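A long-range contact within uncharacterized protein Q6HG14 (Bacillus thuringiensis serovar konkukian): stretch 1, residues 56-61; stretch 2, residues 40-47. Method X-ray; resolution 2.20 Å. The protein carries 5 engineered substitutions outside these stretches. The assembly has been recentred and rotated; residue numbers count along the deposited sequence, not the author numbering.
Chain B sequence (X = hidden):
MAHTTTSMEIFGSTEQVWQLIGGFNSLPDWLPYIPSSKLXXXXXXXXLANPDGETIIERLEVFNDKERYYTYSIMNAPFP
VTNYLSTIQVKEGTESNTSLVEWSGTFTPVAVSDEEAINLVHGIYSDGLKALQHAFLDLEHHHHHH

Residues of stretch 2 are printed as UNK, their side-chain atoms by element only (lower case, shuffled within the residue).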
ATOM      1  N   ILE B  56      -4.828  12.096 -13.574  1.00 23.95           N
ATOM      2  CA  ILE B  56      -5.854  11.462 -12.762  1.00 22.52           C
ATOM      3  C   ILE B  56      -5.221  11.141 -11.412  1.00 21.38           C
ATOM      4  O   ILE B  56      -4.063  10.728 -11.346  1.00 20.21           O
ATOM      5  CB  ILE B  56      -6.342  10.152 -13.415  1.00 24.95           C
ATOM      6  CG1 ILE B  56      -7.111  10.469 -14.698  1.00 27.13           C
ATOM      7  CG2 ILE B  56      -7.212   9.373 -12.452  1.00 24.71           C
ATOM      8  CD1 ILE B  56      -7.596   9.226 -15.428  1.00 31.62           C
ATOM      9  N   ILE B  57      -5.974  11.331 -10.339  1.00 18.73           N
ATOM     10  CA  ILE B  57      -5.458  11.067  -9.009  1.00 18.35           C
ATOM     11  C   ILE B  57      -6.276   9.963  -8.348  1.00 18.44           C
ATOM     12  O   ILE B  57      -7.500  10.061  -8.244  1.00 14.56           O
ATOM     13  CB  ILE B  57      -5.506  12.343  -8.150  1.00 20.22           C
ATOM     14  CG1 ILE B  57      -4.707  13.455  -8.846  1.00 21.55           C
ATOM     15  CG2 ILE B  57      -4.926  12.074  -6.776  1.00 19.41           C
ATOM     16  CD1 ILE B  57      -4.661  14.770  -8.064  1.00 22.52           C
ATOM     17  N   GLU B  58      -5.597   8.908  -7.914  1.00 15.40           N
ATOM     18  CA  GLU B  58      -6.281   7.789  -7.284  1.00 14.33           C
ATOM     19  C   GLU B  58      -5.677   7.488  -5.920  1.00 13.83           C
ATOM     20  O   GLU B  58      -4.477   7.649  -5.704  1.00 12.28           O
ATOM     21  CB  GLU B  58      -6.206   6.562  -8.193  1.00 15.50           C
ATOM     22  CG  GLU B  58      -6.610   6.877  -9.627  1.00 15.41           C
ATOM     23  CD  GLU B  58      -6.665   5.659 -10.522  1.00 14.97           C
ATOM     24  OE1 GLU B  58      -5.879   4.710 -10.304  1.00 15.90           O
ATOM     25  OE2 GLU B  58      -7.486   5.661 -11.468  1.00 15.43           O
ATOM     26  N   ARG B  59      -6.524   7.036  -5.007  1.00 11.93           N
ATOM     27  CA  ARG B  59      -6.099   6.748  -3.652  1.00 12.18           C
ATOM     28  C   ARG B  59      -6.055   5.256  -3.333  1.00 12.40           C
ATOM     29  O   ARG B  59      -6.992   4.519  -3.653  1.00 12.20           O
ATOM     30  CB  ARG B  59      -7.040   7.481  -2.693  1.00 15.19           C
ATOM     31  CG  ARG B  59      -6.999   7.000  -1.273  1.00 19.90           C
ATOM     32  CD  ARG B  59      -7.356   8.112  -0.308  1.00 20.90           C
ATOM     33  NE  ARG B  59      -6.249   8.243   0.618  1.00 28.30           N
ATOM     34  CZ  ARG B  59      -5.548   9.350   0.813  1.00 26.53           C
ATOM     35  NH1 ARG B  59      -5.838  10.463   0.155  1.00 24.93           N
ATOM     36  NH2 ARG B  59      -4.531   9.322   1.656  1.00 29.45           N
ATOM     37  N   LEU B  60      -4.952   4.814  -2.731  1.00 10.17           N
ATOM     38  CA  LEU B  60      -4.804   3.415  -2.338  1.00 13.62           C
ATOM     39  C   LEU B  60      -5.692   3.167  -1.117  1.00 13.59           C
ATOM     40  O   LEU B  60      -5.552   3.859  -0.102  1.00 13.96           O
ATOM     41  CB  LEU B  60      -3.346   3.104  -1.974  1.00 12.82           C
ATOM     42  CG  LEU B  60      -3.052   1.666  -1.515  1.00 12.27           C
ATOM     43  CD1 LEU B  60      -3.240   0.707  -2.696  1.00 10.00           C
ATOM     44  CD2 LEU B  60      -1.629   1.561  -0.972  1.00  8.46           C
ATOM     45  N   GLU B  61      -6.598   2.193  -1.205  1.00 12.69           N
ATOM     46  CA  GLU B  61      -7.494   1.895  -0.088  1.00 13.28           C
ATOM     47  C   GLU B  61      -7.086   0.637   0.670  1.00 14.83           C
ATOM     48  O   GLU B  61      -7.083   0.617   1.903  1.00 12.92           O
ATOM     49  CB  GLU B  61      -8.933   1.728  -0.581  1.00 13.46           C
ATOM     50  CG  GLU B  61      -9.577   2.978  -1.171  1.00 14.37           C
ATOM     51  CD  GLU B  61      -9.819   4.069  -0.139  1.00 18.24           C
ATOM     52  OE1 GLU B  61      -9.829   3.758   1.073  1.00 18.83           O
ATOM     53  OE2 GLU B  61     -10.014   5.237  -0.544  1.00 18.06           O
ATOM     54  N   UNK B  40       2.377  10.196  -4.162  1.00 14.80           N
ATOM     55  CA  UNK B  40       2.429  11.249  -3.154  1.00 14.72           C
ATOM     56  C   UNK B  40       1.888  10.652  -1.863  1.00 14.61           C
ATOM     57  O   UNK B  40       1.512   9.478  -1.830  1.00 12.65           O
ATOM     58  c   UNK B  40       2.167  13.152  -4.783  1.00 15.61           C
ATOM     59  o   UNK B  40       0.233  12.139  -3.769  1.00 17.70           O
ATOM     60  c   UNK B  40       1.596  12.503  -3.539  1.00 16.75           C
ATOM     61  N   UNK B  41       1.871  11.447  -0.798  1.00 14.74           N
ATOM     62  CA  UNK B  41       1.388  10.966   0.490  1.00 15.32           C
ATOM     63  C   UNK B  41       2.074   9.670   0.948  1.00 15.30           C
ATOM     64  O   UNK B  41       1.423   8.722   1.403  1.00 15.23           O
ATOM     65  c   UNK B  41      -0.135  10.789   0.433  1.00 15.03           C
ATOM     66  c   UNK B  41      -0.872  12.124   0.416  1.00 17.20           C
ATOM     67  o   UNK B  41      -3.145  12.693   0.061  1.00 21.90           O
ATOM     68  c   UNK B  41      -2.351  11.998   0.720  1.00 19.44           C
ATOM     69  o   UNK B  41      -2.719  11.221   1.628  1.00 20.73           O
ATOM     70  N   UNK B  42       3.398   9.642   0.819  1.00 15.26           N
ATOM     71  CA  UNK B  42       4.168   8.485   1.232  1.00 15.34           C
ATOM     72  C   UNK B  42       3.935   7.223   0.415  1.00 16.04           C
ATOM     73  O   UNK B  42       4.406   6.149   0.794  1.00 16.55           O
ATOM     74  N   UNK B  43       3.218   7.347  -0.700  1.00 16.58           N
ATOM     75  CA  UNK B  43       2.946   6.195  -1.544  1.00 14.60           C
ATOM     76  C   UNK B  43       1.488   5.769  -1.579  1.00 14.62           C
ATOM     77  O   UNK B  43       1.140   4.777  -2.232  1.00 14.43           O
ATOM     78  N   UNK B  44       0.631   6.521  -0.889  1.00 12.60           N
ATOM     79  CA  UNK B  44      -0.803   6.223  -0.823  1.00 11.71           C
ATOM     80  C   UNK B  44      -1.633   6.815  -1.962  1.00 12.80           C
ATOM     81  O   UNK B  44      -2.781   6.424  -2.166  1.00 14.27           O
ATOM     82  n   UNK B  44      -0.566   7.757   3.297  1.00 15.18           N
ATOM     83  n   UNK B  44       0.176   9.528   4.556  1.00 15.54           N
ATOM     84  c   UNK B  44      -1.432   6.618   3.001  1.00 11.90           C
ATOM     85  c   UNK B  44      -1.379   6.727   0.505  1.00 11.58           C
ATOM     86  c   UNK B  44      -0.997   5.911   1.721  1.00 10.99           C
ATOM     87  c   UNK B  44      -0.687   8.543   4.362  1.00 12.73           C
ATOM     88  n   UNK B  44      -1.649   8.333   5.247  1.00 14.77           N
ATOM     89  N   UNK B  45      -1.063   7.760  -2.694  1.00 12.22           N
ATOM     90  CA  UNK B  45      -1.791   8.399  -3.776  1.00 12.31           C
ATOM     91  C   UNK B  45      -0.964   8.370  -5.053  1.00 13.16           C
ATOM     92  O   UNK B  45       0.243   8.634  -5.026  1.00 13.95           O
ATOM     93  c   UNK B  45      -3.064   9.883  -2.177  1.00 11.05           C
ATOM     94  c   UNK B  45      -2.132   9.868  -3.392  1.00 12.78           C
ATOM     95  c   UNK B  45      -2.794  10.588  -4.557  1.00 12.51           C
ATOM     96  N   UNK B  46      -1.599   8.018  -6.165  1.00 12.02           N
ATOM     97  CA  UNK B  46      -0.881   7.982  -7.426  1.00 12.86           C
ATOM     98  C   UNK B  46      -1.449   9.001  -8.398  1.00 14.34           C
ATOM     99  O   UNK B  46      -2.665   9.171  -8.510  1.00 14.65           O
ATOM    100  c   UNK B  46      -3.632   2.749  -9.629  1.00  9.50           C
ATOM    101  n   UNK B  46      -4.839   2.318  -9.977  1.00  7.99           N
ATOM    102  c   UNK B  46      -2.262   6.052  -8.482  1.00  8.67           C
ATOM    103  c   UNK B  46      -2.146   4.607  -8.956  1.00  9.15           C
ATOM    104  n   UNK B  46      -2.621   1.888  -9.555  1.00  8.36           N
ATOM    105  c   UNK B  46      -0.903   6.570  -8.046  1.00 12.49           C
ATOM    106  n   UNK B  46      -3.436   4.037  -9.353  1.00  7.95           N
ATOM    107  N   UNK B  47      -0.546   9.701  -9.075  1.00 14.94           N
ATOM    108  CA  UNK B  47      -0.918  10.706 -10.057  1.00 15.38           C
ATOM    109  C   UNK B  47      -0.615  10.109 -11.413  1.00 15.26           C
ATOM    110  O   UNK B  47       0.545   9.897 -11.763  1.00 15.54           O
ATOM    111  c   UNK B  47      -0.104  11.988  -9.862  1.00 15.79           C
ATOM    112  c   UNK B  47      -0.794  13.172  -6.501  1.00 19.60           C
ATOM    113  n   UNK B  47      -1.220  14.227  -7.174  1.00 21.06           N
ATOM    114  n   UNK B  47      -0.351  12.277  -7.366  1.00 20.44           N
ATOM    115  c   UNK B  47      -1.044  13.999  -8.518  1.00 18.97           C
ATOM    116  c   UNK B  47      -0.495  12.768  -8.647  1.00 18.60           C
TER
HETATM  117  O   HOH W   1      -4.307   8.047   4.143  1.00 16.95           O

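Position 40 carries three side-chain atoms, one carbon bearing an oxygen and a second carbon, and none of them comes near stretch 1. A beta-branched hydroxyl is Thr 40. Its backbone pairs within its own stretch: N of Thr 40 lies 2.8 Å from the backbone O of position 45.

Position 41 has three carbons in a row, the third carrying two oxygens, one of them 2.6 Å from NH2 of Arg 59. It is Glu 41 and not the shorter Asp. NH2 of Arg 59 donates to that oxygen, OE1 of Glu 41, and a weak bond joins NH1 of Arg 59 to OE2 of Glu 41 at 3.5 Å. OE1 of Glu 41 sits at the guanidinium edge, near its plane, where the N-H groups of Arg 59 point, and the pair is a salt bridge.

Position 42 has no side-chain atoms, hence Gly 42; its phi of 67° also favours glycine. Position 43 is likewise bare. With phi 112° and psi 3°, a CB here would be jammed against the carbonyl O of Gly 42, so the backbone independently calls for Gly 43.

Position 44 shows three carbons, a nitrogen, then a carbon carrying two more nitrogens; its CB is 4.2 Å from NH2 of Arg 59. The guanidinium makes it Arg 44. NE of Arg 44 bonds to O of Glu 41 at 2.9 Å, which ties the side chain to the backbone of Glu 41. NE of Arg 44 also lies 4.6 Å from NH2 of Arg 59, two like charges close together; water 1 accepts weak hydrogen bonds from NH1 of Arg 44 (2.9 Å) and NH2 of Arg 59 (2.8 Å). The carbonyl O of Arg 44 accepts from N of Leu 60 at 2.8 Å and 173°.

Position 45 has one carbon carrying two others and no heteroatom, with a branch carbon 3.4 Å from CG2 of Ile 57. This is Val 45, and that carbon is CG1, while CG2 of Val 45 covers one face of the Arg 59 guanidinium, 3.7 Å from NH1 of Arg 59.

Position 46 repeats the pattern of 44, with a terminal nitrogen 2.6 Å from OE1 of Glu 58, and is Arg 46. That nitrogen, NH2, and NE of Arg 46, 2.7 Å from OE1 of Glu 58, both donate, so a single carboxylate oxygen takes two bonds at the guanidinium edge.

Position 47 has one carbon leading to a five-membered ring of three carbons and two nitrogens, with CG2 of Ile 57 over one ring face. An imidazole, it is His 47. CG1 of Ile 57 makes an off-centre CH-pi contact, 4.1 Å from the His 47 ring centroid.

The contact is an antiparallel strand pairing, with axes at 159° and 525 Å² buried. Glu 58 and Arg 46 form the hydrogen-bonded pair: N of Arg 46 to O of Glu 58 is 2.9 Å, and N of Glu 58 to O of Arg 46 is 3.0 Å. Their side chains share one face and add the salt bridge there. On the other, Ile 57, Arg 59, Val 45 and His 47 combine apolar packing with the cover over the guanidinium, whose charge Glu 41 meets.

Stretch 2, residues 40-47: TEGGRVRH
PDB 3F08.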